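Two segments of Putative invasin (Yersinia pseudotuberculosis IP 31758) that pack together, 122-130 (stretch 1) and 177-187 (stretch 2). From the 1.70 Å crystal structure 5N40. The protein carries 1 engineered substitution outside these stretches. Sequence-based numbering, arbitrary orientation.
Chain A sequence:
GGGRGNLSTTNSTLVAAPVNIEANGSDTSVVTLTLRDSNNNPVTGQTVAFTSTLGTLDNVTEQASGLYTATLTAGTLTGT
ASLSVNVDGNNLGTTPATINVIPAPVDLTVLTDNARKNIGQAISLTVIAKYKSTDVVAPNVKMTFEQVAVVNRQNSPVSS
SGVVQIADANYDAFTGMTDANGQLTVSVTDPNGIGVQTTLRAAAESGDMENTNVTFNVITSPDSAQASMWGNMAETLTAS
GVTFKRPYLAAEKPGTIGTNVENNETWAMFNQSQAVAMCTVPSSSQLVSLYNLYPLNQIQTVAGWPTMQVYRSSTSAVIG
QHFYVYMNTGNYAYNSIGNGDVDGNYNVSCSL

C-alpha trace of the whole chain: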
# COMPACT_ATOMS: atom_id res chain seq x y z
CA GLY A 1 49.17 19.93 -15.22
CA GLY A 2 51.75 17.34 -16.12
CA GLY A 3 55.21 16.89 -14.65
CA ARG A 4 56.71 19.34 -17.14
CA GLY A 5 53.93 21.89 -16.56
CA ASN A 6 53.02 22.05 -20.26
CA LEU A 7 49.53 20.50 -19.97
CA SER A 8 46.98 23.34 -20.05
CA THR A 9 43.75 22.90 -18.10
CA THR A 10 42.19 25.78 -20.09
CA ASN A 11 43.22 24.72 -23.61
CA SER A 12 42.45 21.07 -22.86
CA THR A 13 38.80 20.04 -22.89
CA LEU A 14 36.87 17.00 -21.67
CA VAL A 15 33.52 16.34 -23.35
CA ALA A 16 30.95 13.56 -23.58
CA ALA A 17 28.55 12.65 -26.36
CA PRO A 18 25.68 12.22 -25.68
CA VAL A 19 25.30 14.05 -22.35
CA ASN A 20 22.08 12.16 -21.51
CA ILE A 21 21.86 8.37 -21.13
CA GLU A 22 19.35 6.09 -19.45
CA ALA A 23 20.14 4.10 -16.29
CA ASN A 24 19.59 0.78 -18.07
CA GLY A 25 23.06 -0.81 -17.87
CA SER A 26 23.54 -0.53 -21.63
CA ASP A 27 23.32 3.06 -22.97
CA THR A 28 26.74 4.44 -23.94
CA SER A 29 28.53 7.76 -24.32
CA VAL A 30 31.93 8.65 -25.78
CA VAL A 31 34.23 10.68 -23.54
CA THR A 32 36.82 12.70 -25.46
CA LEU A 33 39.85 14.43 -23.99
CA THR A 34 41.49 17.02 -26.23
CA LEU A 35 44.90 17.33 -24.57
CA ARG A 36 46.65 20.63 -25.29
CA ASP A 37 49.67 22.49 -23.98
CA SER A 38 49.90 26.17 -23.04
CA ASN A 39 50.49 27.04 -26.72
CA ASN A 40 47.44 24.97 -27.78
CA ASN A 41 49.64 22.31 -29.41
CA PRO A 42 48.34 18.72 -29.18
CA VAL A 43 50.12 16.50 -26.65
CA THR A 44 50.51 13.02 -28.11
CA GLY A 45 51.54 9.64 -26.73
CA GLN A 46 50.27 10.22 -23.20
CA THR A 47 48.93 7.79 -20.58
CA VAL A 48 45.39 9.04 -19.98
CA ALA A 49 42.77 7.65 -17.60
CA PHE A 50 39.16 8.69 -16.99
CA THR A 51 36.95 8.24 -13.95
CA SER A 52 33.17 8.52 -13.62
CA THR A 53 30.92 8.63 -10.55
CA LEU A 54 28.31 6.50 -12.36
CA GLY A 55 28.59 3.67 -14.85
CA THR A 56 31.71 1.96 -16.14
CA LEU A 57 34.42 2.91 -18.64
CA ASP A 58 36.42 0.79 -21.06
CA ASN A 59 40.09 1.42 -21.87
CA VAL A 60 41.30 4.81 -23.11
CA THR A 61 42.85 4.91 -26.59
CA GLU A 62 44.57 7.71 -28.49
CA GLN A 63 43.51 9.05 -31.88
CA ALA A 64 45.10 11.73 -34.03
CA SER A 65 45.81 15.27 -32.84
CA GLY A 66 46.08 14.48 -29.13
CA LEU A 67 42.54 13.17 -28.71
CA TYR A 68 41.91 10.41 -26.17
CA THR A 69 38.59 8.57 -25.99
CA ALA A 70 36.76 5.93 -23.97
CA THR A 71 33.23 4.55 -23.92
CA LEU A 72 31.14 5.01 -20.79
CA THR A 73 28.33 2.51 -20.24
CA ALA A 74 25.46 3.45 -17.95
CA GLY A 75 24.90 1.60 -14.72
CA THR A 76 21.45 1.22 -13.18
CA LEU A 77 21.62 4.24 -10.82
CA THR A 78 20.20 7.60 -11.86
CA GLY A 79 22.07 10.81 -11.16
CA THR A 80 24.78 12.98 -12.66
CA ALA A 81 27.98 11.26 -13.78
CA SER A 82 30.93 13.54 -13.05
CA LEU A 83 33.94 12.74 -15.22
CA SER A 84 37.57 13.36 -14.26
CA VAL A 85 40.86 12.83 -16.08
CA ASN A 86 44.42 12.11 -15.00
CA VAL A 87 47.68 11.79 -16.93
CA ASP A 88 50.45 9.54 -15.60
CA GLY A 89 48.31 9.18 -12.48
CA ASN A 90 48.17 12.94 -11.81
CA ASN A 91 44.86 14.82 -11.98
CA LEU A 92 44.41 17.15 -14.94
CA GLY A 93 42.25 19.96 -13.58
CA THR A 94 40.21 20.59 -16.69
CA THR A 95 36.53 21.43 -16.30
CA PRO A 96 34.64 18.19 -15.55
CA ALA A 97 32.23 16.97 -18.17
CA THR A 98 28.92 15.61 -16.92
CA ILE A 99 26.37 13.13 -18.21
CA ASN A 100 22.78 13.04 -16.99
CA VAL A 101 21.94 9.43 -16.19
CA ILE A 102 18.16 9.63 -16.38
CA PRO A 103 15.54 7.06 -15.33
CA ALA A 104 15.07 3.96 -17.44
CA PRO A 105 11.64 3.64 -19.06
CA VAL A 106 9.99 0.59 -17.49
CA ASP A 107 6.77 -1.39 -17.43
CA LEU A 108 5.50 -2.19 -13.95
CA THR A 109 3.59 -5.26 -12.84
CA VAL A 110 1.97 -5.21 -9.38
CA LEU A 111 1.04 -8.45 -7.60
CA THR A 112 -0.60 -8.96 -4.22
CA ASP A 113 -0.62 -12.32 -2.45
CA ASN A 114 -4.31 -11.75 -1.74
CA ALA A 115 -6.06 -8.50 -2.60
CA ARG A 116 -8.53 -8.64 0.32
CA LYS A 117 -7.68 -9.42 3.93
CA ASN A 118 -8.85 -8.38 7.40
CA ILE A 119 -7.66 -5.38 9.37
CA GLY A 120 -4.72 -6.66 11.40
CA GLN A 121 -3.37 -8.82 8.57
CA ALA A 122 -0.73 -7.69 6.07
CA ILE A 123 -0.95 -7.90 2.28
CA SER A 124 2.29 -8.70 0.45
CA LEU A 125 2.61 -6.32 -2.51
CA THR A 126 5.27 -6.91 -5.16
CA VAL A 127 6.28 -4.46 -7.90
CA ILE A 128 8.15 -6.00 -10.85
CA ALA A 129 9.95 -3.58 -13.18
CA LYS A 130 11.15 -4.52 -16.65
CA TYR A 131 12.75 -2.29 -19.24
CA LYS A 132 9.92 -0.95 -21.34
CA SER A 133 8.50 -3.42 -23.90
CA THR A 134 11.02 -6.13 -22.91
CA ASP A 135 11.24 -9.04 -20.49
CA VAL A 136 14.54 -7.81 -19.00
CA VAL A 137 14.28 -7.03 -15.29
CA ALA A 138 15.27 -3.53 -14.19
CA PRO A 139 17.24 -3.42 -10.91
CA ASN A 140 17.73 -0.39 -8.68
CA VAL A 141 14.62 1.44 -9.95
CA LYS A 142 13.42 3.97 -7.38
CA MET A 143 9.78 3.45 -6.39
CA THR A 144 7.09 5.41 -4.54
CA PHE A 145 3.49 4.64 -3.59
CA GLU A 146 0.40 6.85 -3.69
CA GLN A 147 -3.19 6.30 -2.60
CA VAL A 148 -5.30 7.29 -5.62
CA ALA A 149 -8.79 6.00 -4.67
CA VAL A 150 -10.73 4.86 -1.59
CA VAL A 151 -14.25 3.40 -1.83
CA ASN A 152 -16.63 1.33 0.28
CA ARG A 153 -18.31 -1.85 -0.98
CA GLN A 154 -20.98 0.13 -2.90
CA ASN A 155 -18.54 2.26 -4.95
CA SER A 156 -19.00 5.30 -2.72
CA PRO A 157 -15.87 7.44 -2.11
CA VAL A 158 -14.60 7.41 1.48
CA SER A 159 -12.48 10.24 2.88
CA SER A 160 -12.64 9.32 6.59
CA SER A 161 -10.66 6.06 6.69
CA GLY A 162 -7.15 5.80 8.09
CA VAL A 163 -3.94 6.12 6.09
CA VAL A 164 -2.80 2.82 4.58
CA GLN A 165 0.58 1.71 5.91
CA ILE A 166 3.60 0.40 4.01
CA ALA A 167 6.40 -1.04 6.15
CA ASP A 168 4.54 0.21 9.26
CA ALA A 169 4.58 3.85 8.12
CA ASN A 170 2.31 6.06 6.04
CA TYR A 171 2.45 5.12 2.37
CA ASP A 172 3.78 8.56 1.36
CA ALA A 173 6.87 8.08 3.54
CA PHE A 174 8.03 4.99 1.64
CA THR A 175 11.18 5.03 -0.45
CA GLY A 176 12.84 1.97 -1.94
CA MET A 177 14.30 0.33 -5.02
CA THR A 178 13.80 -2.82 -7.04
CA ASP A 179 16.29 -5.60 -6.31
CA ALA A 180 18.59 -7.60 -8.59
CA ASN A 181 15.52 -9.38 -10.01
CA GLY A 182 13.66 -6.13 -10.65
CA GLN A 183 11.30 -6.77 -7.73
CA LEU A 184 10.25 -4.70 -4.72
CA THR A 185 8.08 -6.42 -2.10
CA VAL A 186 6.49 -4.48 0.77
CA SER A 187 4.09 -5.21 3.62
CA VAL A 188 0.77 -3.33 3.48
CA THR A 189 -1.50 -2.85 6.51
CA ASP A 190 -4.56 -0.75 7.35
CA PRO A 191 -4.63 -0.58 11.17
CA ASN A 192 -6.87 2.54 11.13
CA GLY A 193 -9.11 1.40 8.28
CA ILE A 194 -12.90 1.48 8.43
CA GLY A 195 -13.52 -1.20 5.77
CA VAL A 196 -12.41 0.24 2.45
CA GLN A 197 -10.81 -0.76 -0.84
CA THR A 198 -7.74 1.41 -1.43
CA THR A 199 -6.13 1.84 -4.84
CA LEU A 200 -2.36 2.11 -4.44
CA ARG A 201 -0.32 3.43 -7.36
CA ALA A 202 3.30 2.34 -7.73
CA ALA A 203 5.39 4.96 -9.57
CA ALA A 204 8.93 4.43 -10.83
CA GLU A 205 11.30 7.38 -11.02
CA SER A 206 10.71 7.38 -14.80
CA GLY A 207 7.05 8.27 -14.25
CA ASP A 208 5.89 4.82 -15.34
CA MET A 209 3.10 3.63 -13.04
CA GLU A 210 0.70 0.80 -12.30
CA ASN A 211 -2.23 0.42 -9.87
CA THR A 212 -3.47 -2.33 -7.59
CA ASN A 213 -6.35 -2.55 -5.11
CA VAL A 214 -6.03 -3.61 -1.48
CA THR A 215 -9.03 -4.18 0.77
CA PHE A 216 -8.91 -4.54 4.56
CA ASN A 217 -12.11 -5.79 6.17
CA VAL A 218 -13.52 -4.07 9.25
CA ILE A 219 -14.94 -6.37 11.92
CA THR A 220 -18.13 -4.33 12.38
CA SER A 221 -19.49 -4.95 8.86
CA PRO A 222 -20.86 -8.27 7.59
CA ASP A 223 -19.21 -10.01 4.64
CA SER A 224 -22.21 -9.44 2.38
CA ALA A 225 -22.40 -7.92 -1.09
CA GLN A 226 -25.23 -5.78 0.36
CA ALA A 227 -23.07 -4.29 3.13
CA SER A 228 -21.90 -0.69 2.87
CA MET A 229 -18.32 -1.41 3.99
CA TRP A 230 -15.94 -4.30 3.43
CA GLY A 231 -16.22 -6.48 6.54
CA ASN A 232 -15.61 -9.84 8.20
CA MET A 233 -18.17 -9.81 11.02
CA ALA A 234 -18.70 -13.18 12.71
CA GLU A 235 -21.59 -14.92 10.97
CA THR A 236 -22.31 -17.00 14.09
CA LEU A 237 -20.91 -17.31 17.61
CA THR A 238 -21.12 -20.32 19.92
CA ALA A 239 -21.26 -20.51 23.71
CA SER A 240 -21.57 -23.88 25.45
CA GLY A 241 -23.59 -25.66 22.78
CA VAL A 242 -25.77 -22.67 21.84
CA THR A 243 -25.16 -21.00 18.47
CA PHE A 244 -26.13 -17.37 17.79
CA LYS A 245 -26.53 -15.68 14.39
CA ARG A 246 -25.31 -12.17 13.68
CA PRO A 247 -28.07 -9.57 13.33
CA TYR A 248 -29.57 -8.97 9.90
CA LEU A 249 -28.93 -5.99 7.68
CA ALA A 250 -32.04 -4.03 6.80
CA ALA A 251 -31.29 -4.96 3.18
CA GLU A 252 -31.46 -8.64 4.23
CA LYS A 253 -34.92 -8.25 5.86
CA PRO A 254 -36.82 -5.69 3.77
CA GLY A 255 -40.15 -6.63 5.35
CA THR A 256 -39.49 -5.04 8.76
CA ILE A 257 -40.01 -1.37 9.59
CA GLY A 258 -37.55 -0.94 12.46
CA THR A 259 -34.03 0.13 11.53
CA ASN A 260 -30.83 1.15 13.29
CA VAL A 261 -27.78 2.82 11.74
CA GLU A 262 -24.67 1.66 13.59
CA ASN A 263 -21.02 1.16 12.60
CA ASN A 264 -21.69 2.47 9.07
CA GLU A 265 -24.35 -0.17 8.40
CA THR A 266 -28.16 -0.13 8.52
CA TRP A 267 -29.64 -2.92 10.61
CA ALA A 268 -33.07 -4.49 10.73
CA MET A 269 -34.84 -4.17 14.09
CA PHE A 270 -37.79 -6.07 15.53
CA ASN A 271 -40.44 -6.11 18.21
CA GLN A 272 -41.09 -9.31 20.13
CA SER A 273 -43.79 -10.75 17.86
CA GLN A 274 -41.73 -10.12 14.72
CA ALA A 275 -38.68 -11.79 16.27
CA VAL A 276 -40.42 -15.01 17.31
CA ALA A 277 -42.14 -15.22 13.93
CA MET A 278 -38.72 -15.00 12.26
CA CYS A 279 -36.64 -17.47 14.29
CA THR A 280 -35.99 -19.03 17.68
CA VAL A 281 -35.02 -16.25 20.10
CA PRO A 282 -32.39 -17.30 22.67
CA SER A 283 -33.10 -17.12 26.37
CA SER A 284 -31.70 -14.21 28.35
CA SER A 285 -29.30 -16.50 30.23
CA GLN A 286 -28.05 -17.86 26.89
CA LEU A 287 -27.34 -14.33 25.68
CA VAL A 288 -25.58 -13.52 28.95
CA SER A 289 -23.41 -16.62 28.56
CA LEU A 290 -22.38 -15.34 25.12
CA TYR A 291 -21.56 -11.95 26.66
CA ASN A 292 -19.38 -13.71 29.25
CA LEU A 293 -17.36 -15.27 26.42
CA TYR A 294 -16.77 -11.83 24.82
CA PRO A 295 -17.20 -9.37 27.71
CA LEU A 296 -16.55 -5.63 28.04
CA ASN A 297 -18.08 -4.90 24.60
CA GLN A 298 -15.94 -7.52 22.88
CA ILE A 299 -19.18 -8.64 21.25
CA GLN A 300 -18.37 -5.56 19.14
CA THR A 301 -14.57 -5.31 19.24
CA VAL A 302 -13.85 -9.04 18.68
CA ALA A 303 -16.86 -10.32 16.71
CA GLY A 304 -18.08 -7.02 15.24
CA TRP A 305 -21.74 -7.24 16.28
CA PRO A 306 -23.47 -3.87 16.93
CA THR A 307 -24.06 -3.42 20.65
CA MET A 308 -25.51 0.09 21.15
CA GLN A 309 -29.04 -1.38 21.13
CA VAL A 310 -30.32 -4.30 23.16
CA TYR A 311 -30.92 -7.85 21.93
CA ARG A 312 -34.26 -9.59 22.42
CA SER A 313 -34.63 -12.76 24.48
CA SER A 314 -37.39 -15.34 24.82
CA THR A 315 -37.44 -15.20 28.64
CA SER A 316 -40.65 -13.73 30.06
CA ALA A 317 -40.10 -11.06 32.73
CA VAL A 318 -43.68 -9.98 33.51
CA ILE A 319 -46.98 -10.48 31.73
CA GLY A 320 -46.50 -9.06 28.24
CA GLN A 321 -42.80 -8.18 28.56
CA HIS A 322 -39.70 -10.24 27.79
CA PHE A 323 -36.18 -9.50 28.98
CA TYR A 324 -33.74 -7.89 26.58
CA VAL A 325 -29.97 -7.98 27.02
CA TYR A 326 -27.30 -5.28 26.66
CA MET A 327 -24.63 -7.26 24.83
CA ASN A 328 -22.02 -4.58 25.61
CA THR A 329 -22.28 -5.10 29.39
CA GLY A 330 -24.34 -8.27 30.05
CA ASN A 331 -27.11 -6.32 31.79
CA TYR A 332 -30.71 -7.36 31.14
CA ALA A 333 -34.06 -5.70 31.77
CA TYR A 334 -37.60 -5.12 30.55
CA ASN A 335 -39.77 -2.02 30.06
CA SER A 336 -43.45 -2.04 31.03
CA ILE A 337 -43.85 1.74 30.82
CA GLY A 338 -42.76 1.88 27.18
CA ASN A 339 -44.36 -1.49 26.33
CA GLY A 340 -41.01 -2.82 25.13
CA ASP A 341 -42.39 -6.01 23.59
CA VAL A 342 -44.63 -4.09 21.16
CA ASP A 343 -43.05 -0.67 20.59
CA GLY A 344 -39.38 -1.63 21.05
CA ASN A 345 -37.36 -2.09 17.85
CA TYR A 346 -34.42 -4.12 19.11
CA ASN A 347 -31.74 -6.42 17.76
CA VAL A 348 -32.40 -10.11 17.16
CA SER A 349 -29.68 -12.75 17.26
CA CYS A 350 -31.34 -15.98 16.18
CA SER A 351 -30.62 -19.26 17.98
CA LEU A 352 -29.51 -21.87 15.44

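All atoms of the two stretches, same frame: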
# COMPACT_ATOMS: atom_id res chain seq x y z
N ALA A 122 -1.57 -8.43 7.00
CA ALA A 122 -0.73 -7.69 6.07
C ALA A 122 -0.81 -8.32 4.69
O ALA A 122 -0.71 -9.54 4.55
CB ALA A 122 0.73 -7.65 6.54
N ILE A 123 -0.99 -7.48 3.68
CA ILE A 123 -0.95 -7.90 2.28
C ILE A 123 0.47 -7.73 1.76
O ILE A 123 1.11 -6.69 1.98
CB ILE A 123 -1.96 -7.10 1.44
CG1 ILE A 123 -3.38 -7.52 1.77
CG2 ILE A 123 -1.71 -7.31 -0.07
CD1 ILE A 123 -4.46 -6.62 1.17
N SER A 124 0.97 -8.75 1.08
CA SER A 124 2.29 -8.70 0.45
C SER A 124 2.12 -8.16 -0.96
O SER A 124 1.45 -8.78 -1.79
CB SER A 124 2.94 -10.08 0.44
OG SER A 124 4.27 -10.00 -0.05
N LEU A 125 2.73 -7.01 -1.23
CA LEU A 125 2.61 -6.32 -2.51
C LEU A 125 3.97 -6.32 -3.17
O LEU A 125 4.95 -5.85 -2.58
CB LEU A 125 2.09 -4.89 -2.30
CG LEU A 125 1.74 -4.03 -3.52
CD1 LEU A 125 0.81 -2.91 -3.09
CD2 LEU A 125 2.98 -3.45 -4.20
N THR A 126 4.04 -6.85 -4.40
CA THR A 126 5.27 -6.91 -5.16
C THR A 126 5.16 -6.09 -6.44
O THR A 126 4.22 -6.28 -7.23
CB THR A 126 5.62 -8.36 -5.52
OG1 THR A 126 5.80 -9.12 -4.31
CG2 THR A 126 6.89 -8.43 -6.35
N VAL A 127 6.11 -5.19 -6.65
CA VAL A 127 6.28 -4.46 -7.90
C VAL A 127 7.40 -5.13 -8.68
O VAL A 127 8.49 -5.35 -8.15
CB VAL A 127 6.62 -2.98 -7.65
CG1 VAL A 127 6.69 -2.22 -8.99
CG2 VAL A 127 5.63 -2.33 -6.70
N ILE A 128 7.14 -5.45 -9.95
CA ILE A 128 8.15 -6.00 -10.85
C ILE A 128 8.35 -4.99 -11.96
O ILE A 128 7.39 -4.60 -12.64
CB ILE A 128 7.74 -7.36 -11.44
CG1 ILE A 128 7.36 -8.34 -10.33
CG2 ILE A 128 8.87 -7.91 -12.32
CD1 ILE A 128 6.77 -9.63 -10.84
N ALA A 129 9.60 -4.55 -12.15
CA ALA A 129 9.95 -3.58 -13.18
C ALA A 129 10.77 -4.28 -14.25
O ALA A 129 11.73 -5.00 -13.95
CB ALA A 129 10.74 -2.41 -12.58
N LYS A 130 10.39 -4.06 -15.50
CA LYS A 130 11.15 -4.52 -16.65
C LYS A 130 11.36 -3.35 -17.59
O LYS A 130 10.50 -2.46 -17.70
CB LYS A 130 10.43 -5.66 -17.38
CG LYS A 130 10.22 -6.89 -16.50
CD LYS A 130 9.32 -7.91 -17.14
CE LYS A 130 9.15 -9.12 -16.23
NZ LYS A 130 8.20 -10.09 -16.84
N MET A 177 13.83 0.65 -3.68
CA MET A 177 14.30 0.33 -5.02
C MET A 177 14.01 -1.12 -5.34
O MET A 177 13.98 -1.97 -4.45
CB MET A 177 15.81 0.52 -5.17
CG MET A 177 16.29 1.92 -5.31
SD MET A 177 18.08 1.84 -5.41
CE MET A 177 18.47 3.59 -5.47
N THR A 178 13.87 -1.42 -6.63
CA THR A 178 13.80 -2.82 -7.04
C THR A 178 15.15 -3.50 -6.83
O THR A 178 16.20 -2.85 -6.82
CB THR A 178 13.40 -2.94 -8.50
OG1 THR A 178 14.30 -2.18 -9.31
CG2 THR A 178 11.99 -2.42 -8.72
N ASP A 179 15.10 -4.81 -6.61
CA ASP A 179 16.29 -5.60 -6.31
C ASP A 179 16.91 -6.16 -7.59
O ASP A 179 16.56 -5.76 -8.70
CB ASP A 179 15.96 -6.70 -5.29
CG ASP A 179 15.02 -7.78 -5.83
OD1 ASP A 179 14.77 -7.85 -7.05
OD2 ASP A 179 14.52 -8.59 -5.02
N ALA A 180 17.87 -7.08 -7.43
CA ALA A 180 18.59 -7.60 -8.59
C ALA A 180 17.66 -8.28 -9.58
O ALA A 180 17.99 -8.37 -10.77
CB ALA A 180 19.68 -8.58 -8.13
N ASN A 181 16.50 -8.76 -9.13
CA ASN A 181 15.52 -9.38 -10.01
C ASN A 181 14.43 -8.41 -10.44
O ASN A 181 13.41 -8.83 -10.99
CB ASN A 181 14.90 -10.61 -9.34
CG ASN A 181 15.94 -11.65 -8.98
OD1 ASN A 181 16.60 -12.21 -9.85
ND2 ASN A 181 16.09 -11.91 -7.69
N GLY A 182 14.65 -7.11 -10.25
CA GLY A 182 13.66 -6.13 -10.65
C GLY A 182 12.42 -6.10 -9.79
O GLY A 182 11.40 -5.54 -10.22
N GLN A 183 12.47 -6.66 -8.59
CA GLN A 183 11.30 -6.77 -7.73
C GLN A 183 11.46 -5.94 -6.46
O GLN A 183 12.55 -5.80 -5.92
CB GLN A 183 11.03 -8.24 -7.35
CG GLN A 183 10.84 -9.15 -8.54
CD GLN A 183 10.35 -10.53 -8.12
OE1 GLN A 183 10.04 -10.75 -6.95
NE2 GLN A 183 10.29 -11.45 -9.07
N LEU A 184 10.34 -5.37 -6.01
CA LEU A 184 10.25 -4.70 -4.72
C LEU A 184 9.01 -5.24 -4.02
O LEU A 184 7.90 -5.08 -4.54
CB LEU A 184 10.14 -3.18 -4.90
CG LEU A 184 9.74 -2.37 -3.66
CD1 LEU A 184 10.77 -2.52 -2.57
CD2 LEU A 184 9.55 -0.90 -4.02
N THR A 185 9.20 -5.87 -2.87
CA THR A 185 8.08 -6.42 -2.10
C THR A 185 7.97 -5.68 -0.77
O THR A 185 8.97 -5.51 -0.06
CB THR A 185 8.24 -7.92 -1.86
OG1 THR A 185 8.20 -8.62 -3.12
CG2 THR A 185 7.12 -8.46 -0.98
N VAL A 186 6.75 -5.25 -0.44
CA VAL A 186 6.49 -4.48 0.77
C VAL A 186 5.27 -5.07 1.48
O VAL A 186 4.46 -5.79 0.89
CB VAL A 186 6.26 -2.99 0.47
CG1 VAL A 186 7.48 -2.40 -0.23
CG2 VAL A 186 5.01 -2.78 -0.38
N SER A 187 5.17 -4.75 2.76
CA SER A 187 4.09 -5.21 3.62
C SER A 187 3.09 -4.08 3.81
O SER A 187 3.45 -3.00 4.30
CB SER A 187 4.64 -5.68 4.97
OG SER A 187 3.61 -6.20 5.77

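Two antiparallel neighbours in a β-sheet are held by their backbones and sorted by their side chains, and this pair from a putative invasin illustrates both halves of that rule. The strands run at 164° between their N-to-C directions, and the contact buries 571 Å² summed over both sides.

Stretch 1 begins with A122, whose methyl points toward its partner and lies 3.3 Å from the hydroxyl of S187 (A122 CB to S187 OG). I123 follows, buried, with an m,t side chain whose end leads away from stretch 2, so it contributes little to this contact beyond its backbone. S124 pairs with S187 in a non-hydrogen-bonded position, and its t rotamer brings S124 OG to 3.4 Å from T185 CG2, a van der Waals contact. A short polar side chain suits this partly exposed face.

At L125 the backbone turns its polar groups to the partner. L125 N donates to V186 O at 3.0 Å with an almost linear geometry of 179°, and V186 N returns a bond to L125 O at 2.9 Å. The same carbonyl also accepts a CA-H contact, T185 CA to L125 O at 3.2 Å. The side chains of L125 and V186 share the other face of the sheet, where L125 CB meets V186 CG2 at 4.1 Å; L125 itself is buried, as befits a leucine.

T126 returns to the face of S124. T126 CA and T185 CA lie only 4.2 Å apart, the tightest spacing in the register. Both threonines adopt the m rotamer, which brings T126 OG1 and T185 OG1 within 2.7 Å, a hydrogen bond in which either hydroxyl could be the donor. The β-branched threonine is at home in an extended strand, and here its hydroxyl adds a side-chain link where the backbone supplies none between the paired residues.

V127 repeats the pattern of L125. V127 N donates to L184 O and L184 N to V127 O, each at 2.8 Å, while V127 CB and L184 CB come to 4.5 Å on the apolar face. V127 is buried, and a β-branched apolar residue suits an extended strand on this face.

I128 lies beside Q183 on the threonine face, with I128 CG1 4.0 Å from Q183 CG. The methylene chain of the glutamine thus gives the isoleucine an aliphatic surface, a common use of long polar residues at partly exposed positions.

A129 closes the ladder: A129 N donates to G182 O at 2.8 Å, and A129 CB packs 4.1 Å from T178 CG2. G182 ends a type I turn beginning at D179. The phi of G182, 72°, favours glycine, and an ideal CB on G182 would fall 2.8 Å from A129 O, a clash. D179 steadies this turn, its OD1 accepting from N181 N at 2.9 Å and from Q183 N at 3.0 Å. K130, pointing away, makes no contact with stretch 2.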